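Side-chain contact in tryptophan--tRNA ligase (PDB 2YY5), which probably attaches tryptophan to its cognate tRNA at the expense of ATP, as a class I aminoacyl-tRNA synthetase working as a homodimer: residues B[197-202]-B[229-234]. The protein carries 1 engineered substitution. Sequence-based numbering, arbitrary orientation.
With WSA (5'-O-[(L-tryptophylamino)sulfonyl]adenosine), chain J; SO4 (sulfate ion), chain H.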
ATOM      1  N   PHE B 197     -21.672  27.359 -12.240  1.00 29.36           N
ATOM      2  CA  PHE B 197     -23.063  27.057 -12.583  1.00 28.14           C
ATOM      3  C   PHE B 197     -23.915  26.807 -11.331  1.00 28.59           C
ATOM      4  O   PHE B 197     -25.074  27.230 -11.251  1.00 24.74           O
ATOM      5  CB  PHE B 197     -23.134  25.838 -13.497  1.00 27.03           C
ATOM      6  CG  PHE B 197     -24.518  25.280 -13.643  1.00 32.54           C
ATOM      7  CD1 PHE B 197     -25.510  25.998 -14.303  1.00 28.40           C
ATOM      8  CD2 PHE B 197     -24.841  24.047 -13.084  1.00 31.65           C
ATOM      9  CE1 PHE B 197     -26.800  25.495 -14.402  1.00 27.92           C
ATOM     10  CE2 PHE B 197     -26.129  23.537 -13.177  1.00 25.52           C
ATOM     11  CZ  PHE B 197     -27.110  24.261 -13.836  1.00 31.81           C
ATOM     12  N   ASP B 198     -23.342  26.092 -10.372  1.00 22.82           N
ATOM     13  CA  ASP B 198     -24.020  25.814  -9.113  1.00 24.93           C
ATOM     14  C   ASP B 198     -23.063  26.248  -8.007  1.00 24.39           C
ATOM     15  O   ASP B 198     -22.280  25.452  -7.495  1.00 25.97           O
ATOM     16  CB  ASP B 198     -24.326  24.326  -8.970  1.00 25.17           C
ATOM     17  CG  ASP B 198     -25.033  24.007  -7.661  1.00 25.20           C
ATOM     18  OD1 ASP B 198     -25.193  24.926  -6.827  1.00 20.62           O
ATOM     19  OD2 ASP B 198     -25.422  22.839  -7.467  1.00 24.41           O
ATOM     20  N   PRO B 199     -23.117  27.526  -7.625  1.00 23.07           N
ATOM     21  CA  PRO B 199     -22.240  28.059  -6.583  1.00 22.39           C
ATOM     22  C   PRO B 199     -22.387  27.485  -5.166  1.00 26.24           C
ATOM     23  O   PRO B 199     -21.699  27.934  -4.243  1.00 24.99           O
ATOM     24  CB  PRO B 199     -22.504  29.562  -6.659  1.00 19.83           C
ATOM     25  CG  PRO B 199     -23.920  29.626  -7.081  1.00 18.97           C
ATOM     26  CD  PRO B 199     -24.011  28.573  -8.147  1.00 13.16           C
ATOM     27  N   THR B 200     -23.261  26.494  -4.992  1.00 24.38           N
ATOM     28  CA  THR B 200     -23.449  25.871  -3.680  1.00 31.26           C
ATOM     29  C   THR B 200     -22.521  24.663  -3.553  1.00 35.64           C
ATOM     30  O   THR B 200     -22.511  23.964  -2.532  1.00 37.40           O
ATOM     31  CB  THR B 200     -24.903  25.386  -3.480  1.00 32.82           C
ATOM     32  OG1 THR B 200     -25.189  24.327  -4.401  1.00 38.11           O
ATOM     33  CG2 THR B 200     -25.880  26.530  -3.714  1.00 40.76           C
ATOM     34  N   LYS B 201     -21.739  24.438  -4.607  1.00 33.72           N
ATOM     35  CA  LYS B 201     -20.804  23.324  -4.693  1.00 31.06           C
ATOM     36  C   LYS B 201     -19.434  23.913  -5.056  1.00 28.81           C
ATOM     37  O   LYS B 201     -19.371  24.995  -5.640  1.00 25.13           O
ATOM     38  CB  LYS B 201     -21.291  22.371  -5.791  1.00 34.34           C
ATOM     39  CG  LYS B 201     -20.615  21.011  -5.846  1.00 42.23           C
ATOM     40  CD  LYS B 201     -20.597  20.444  -7.279  1.00 44.05           C
ATOM     41  CE  LYS B 201     -21.986  20.372  -7.919  1.00 36.66           C
ATOM     42  NZ  LYS B 201     -21.915  19.894  -9.342  1.00 36.05           N
ATOM     43  N   LYS B 202     -18.344  23.226  -4.712  1.00 24.97           N
ATOM     44  CA  LYS B 202     -17.005  23.733  -5.038  1.00 22.31           C
ATOM     45  C   LYS B 202     -16.636  23.366  -6.469  1.00 21.72           C
ATOM     46  O   LYS B 202     -17.214  22.446  -7.048  1.00 16.21           O
ATOM     47  CB  LYS B 202     -15.943  23.153  -4.091  1.00 18.94           C
ATOM     48  CG  LYS B 202     -15.686  21.666  -4.286  1.00 24.60           C
ATOM     49  CD  LYS B 202     -14.618  21.124  -3.341  1.00 24.96           C
ATOM     50  CE  LYS B 202     -13.249  21.050  -3.998  1.00 26.35           C
ATOM     51  NZ  LYS B 202     -13.222  20.115  -5.163  1.00 33.71           N
ATOM     52  N   GLN B 229     -22.259  33.200 -18.338  1.00 31.66           N
ATOM     53  CA  GLN B 229     -23.387  32.376 -17.912  1.00 30.24           C
ATOM     54  C   GLN B 229     -23.365  32.027 -16.426  1.00 29.59           C
ATOM     55  O   GLN B 229     -24.231  31.288 -15.949  1.00 24.68           O
ATOM     56  CB  GLN B 229     -23.405  31.058 -18.688  1.00 32.24           C
ATOM     57  CG  GLN B 229     -23.321  31.162 -20.192  1.00 39.11           C
ATOM     58  CD  GLN B 229     -23.082  29.801 -20.817  1.00 48.41           C
ATOM     59  OE1 GLN B 229     -22.066  29.150 -20.552  1.00 52.02           O
ATOM     60  NE2 GLN B 229     -24.021  29.355 -21.641  1.00 51.15           N
ATOM     61  N   ALA B 230     -22.368  32.523 -15.700  1.00 30.74           N
ATOM     62  CA  ALA B 230     -22.261  32.227 -14.271  1.00 31.74           C
ATOM     63  C   ALA B 230     -23.561  32.580 -13.566  1.00 28.76           C
ATOM     64  O   ALA B 230     -24.056  33.702 -13.690  1.00 27.42           O
ATOM     65  CB  ALA B 230     -21.098  33.010 -13.653  1.00 34.87           C
ATOM     66  N   THR B 231     -24.114  31.624 -12.827  1.00 29.74           N
ATOM     67  CA  THR B 231     -25.361  31.858 -12.112  1.00 30.48           C
ATOM     68  C   THR B 231     -25.152  32.873 -10.985  1.00 31.20           C
ATOM     69  O   THR B 231     -24.210  32.763 -10.199  1.00 28.01           O
ATOM     70  CB  THR B 231     -25.938  30.536 -11.530  1.00 31.87           C
ATOM     71  OG1 THR B 231     -25.069  30.030 -10.518  1.00 35.08           O
ATOM     72  CG2 THR B 231     -26.081  29.488 -12.624  1.00 31.25           C
ATOM     73  N   THR B 232     -26.026  33.876 -10.929  1.00 30.00           N
ATOM     74  CA  THR B 232     -25.945  34.911  -9.903  1.00 28.94           C
ATOM     75  C   THR B 232     -27.170  34.820  -8.991  1.00 27.37           C
ATOM     76  O   THR B 232     -27.361  33.827  -8.293  1.00 28.56           O
ATOM     77  CB  THR B 232     -25.869  36.328 -10.544  1.00 29.11           C
ATOM     78  OG1 THR B 232     -26.993  36.525 -11.411  1.00 29.78           O
ATOM     79  CG2 THR B 232     -24.593  36.485 -11.361  1.00 16.73           C
ATOM     80  N   ASP B 233     -28.002  35.853  -9.008  1.00 29.98           N
ATOM     81  CA  ASP B 233     -29.210  35.890  -8.191  1.00 31.65           C
ATOM     82  C   ASP B 233     -30.044  37.076  -8.644  1.00 33.43           C
ATOM     83  O   ASP B 233     -29.622  37.821  -9.529  1.00 32.93           O
ATOM     84  CB  ASP B 233     -28.844  36.030  -6.707  1.00 36.07           C
ATOM     85  CG  ASP B 233     -27.958  37.232  -6.432  1.00 38.13           C
ATOM     86  OD1 ASP B 233     -28.397  38.371  -6.695  1.00 42.40           O
ATOM     87  OD2 ASP B 233     -26.820  37.041  -5.954  1.00 41.38           O
ATOM     88  N   SER B 234     -31.218  37.259  -8.049  1.00 35.56           N
ATOM     89  CA  SER B 234     -32.072  38.378  -8.436  1.00 42.06           C
ATOM     90  C   SER B 234     -32.191  39.452  -7.357  1.00 42.11           C
ATOM     91  O   SER B 234     -33.257  40.052  -7.173  1.00 44.32           O
ATOM     92  CB  SER B 234     -33.468  37.877  -8.856  1.00 40.36           C
ATOM     93  OG  SER B 234     -34.048  37.032  -7.879  1.00 46.85           O
TER
HETATM   94  CD2 WSA J1351      -1.843  15.759  -1.132  1.00  8.48           C
HETATM   95  CE3 WSA J1351      -1.931  17.122  -0.871  1.00 13.39           C
HETATM   96  CZ3 WSA J1351      -1.211  17.666   0.184  1.00  7.01           C
HETATM   97  CH2 WSA J1351      -0.407  16.848   0.975  1.00  7.52           C
HETATM   98  CZ2 WSA J1351      -0.323  15.486   0.713  1.00  8.15           C
HETATM   99  CE2 WSA J1351      -1.044  14.942  -0.344  1.00 10.33           C
HETATM  100  N11 WSA J1351      -1.135  13.707  -0.829  1.00  8.53           N
HETATM  101  CD1 WSA J1351      -1.947  13.703  -1.882  1.00  9.92           C
HETATM  102  CG  WSA J1351      -2.401  14.936  -2.103  1.00  7.70           C
HETATM  103  CB  WSA J1351      -3.344  15.358  -3.228  1.00 12.19           C
HETATM  104  CA  WSA J1351      -4.661  15.913  -2.679  1.00 17.01           C
HETATM  105  NH3 WSA J1351      -5.326  14.915  -1.831  1.00  5.23           N
HETATM  106  C   WSA J1351      -5.571  16.275  -3.856  1.00 18.47           C
HETATM  107  O   WSA J1351      -6.170  15.396  -4.467  1.00 36.46           O
HETATM  108  NS  WSA J1351      -5.668  17.562  -4.174  1.00 26.68           N
HETATM  109  S   WSA J1351      -6.198  17.726  -5.708  1.00 28.05           S
HETATM  110  O1S WSA J1351      -5.240  17.068  -6.656  1.00 10.99           O
HETATM  111  O2S WSA J1351      -7.542  17.079  -5.862  1.00 20.32           O
HETATM  112  O5' WSA J1351      -6.269  19.135  -5.954  1.00 17.98           O
HETATM  113  C5' WSA J1351      -5.105  19.930  -5.700  1.00  8.26           C
HETATM  114  C4' WSA J1351      -5.320  21.064  -4.693  1.00 17.17           C
HETATM  115  O4' WSA J1351      -6.392  21.914  -5.138  1.00 10.38           O
HETATM  116  C3' WSA J1351      -5.697  20.585  -3.289  1.00 19.43           C
HETATM  117  O3' WSA J1351      -5.054  21.409  -2.311  1.00 19.60           O
HETATM  118  C2' WSA J1351      -7.203  20.837  -3.265  1.00 23.26           C
HETATM  119  O2' WSA J1351      -7.638  21.031  -1.916  1.00 20.23           O
HETATM  120  C1' WSA J1351      -7.225  22.176  -3.999  1.00 10.25           C
HETATM  121  N9  WSA J1351      -8.603  22.486  -4.451  1.00 16.91           N
HETATM  122  C8  WSA J1351      -9.373  21.668  -5.164  1.00 12.79           C
HETATM  123  N7  WSA J1351     -10.523  22.271  -5.453  1.00 17.08           N
HETATM  124  C5  WSA J1351     -10.485  23.489  -4.916  1.00 11.42           C
HETATM  125  C4  WSA J1351      -9.264  23.621  -4.269  1.00 13.77           C
HETATM  126  N3  WSA J1351      -8.980  24.772  -3.638  1.00 14.55           N
HETATM  127  C2  WSA J1351      -9.847  25.771  -3.634  1.00 11.78           C
HETATM  128  N1  WSA J1351     -11.015  25.677  -4.243  1.00 19.08           N
HETATM  129  C6  WSA J1351     -11.367  24.557  -4.892  1.00 19.36           C
HETATM  130  N6  WSA J1351     -12.539  24.471  -5.519  1.00 22.81           N
HETATM  131  S   SO4 H1360     -10.401  18.471  -7.582  1.00 23.91           S
HETATM  132  O1  SO4 H1360     -10.486  18.465  -6.116  1.00 20.58           O
HETATM  133  O2  SO4 H1360     -10.378  17.077  -8.081  1.00 23.25           O
HETATM  134  O3  SO4 H1360     -11.565  19.196  -8.130  1.00 21.96           O
HETATM  135  O4  SO4 H1360      -9.161  19.137  -7.997  1.00 12.84           O
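Thr231 meets both Phe197 and Pro199 across the contact. One hydrogen bond links segments 197-202 and 229-234: Thr231 OG1 donates to the backbone carbonyl of Phe197, with OG1 2.9 Å from Phe197 O, although the exact place of that oxygen is uncertain. With chi1 at 66°, the hydroxyl sits between the backbone N and the carbonyl carbon of its own residue, while the methyl lies beside the backbone N. Threonine suits this place because its hydroxyl offers a donor. A backbone hydrogen bond between Thr231 and Leu196 adds a second tie between the loops.

The apolar part is small: Thr231 CG2 approaches the Phe197 ring obliquely, 3.9 Å from CD1, the methyl's fine position being as uncertain as that of the oxygen. Pro199 CD and CG lie against the Thr231 hydroxyl oxygen, the two side chains running obliquely. Pro199 also touches Pro246, at the start of helix 246-259.

Asp198 to Lys201 form a type I beta turn closed by Lys201 N to Asp198 O. Asp198 adds an Asx turn: its OD1 accepts from Thr200 N at 3.1 Å, met from above the carboxylate plane, and from Thr200 OG1 as well. Aspartate, with its short acceptor-bearing side chain, suits the start of the turn, and proline, whose ring restricts phi to near the -64° found here, suits the second position.

This turn leads directly into the predicted KMSKS loop, the class I signature beside the ATP site. Its first residue, Lys202, reaches the bound tryptophanyl-adenylate analogue, with CE 3.3 Å from WSA N7. Bends at chi3 and chi4 turn its ammonium toward a sulfate, probably from the crystallisation liquor, and NZ makes a weak 3.3 Å bond to sulfate O1. A long, flexible cationic chain is consistent with the predicted role of Lys202 in binding ATP.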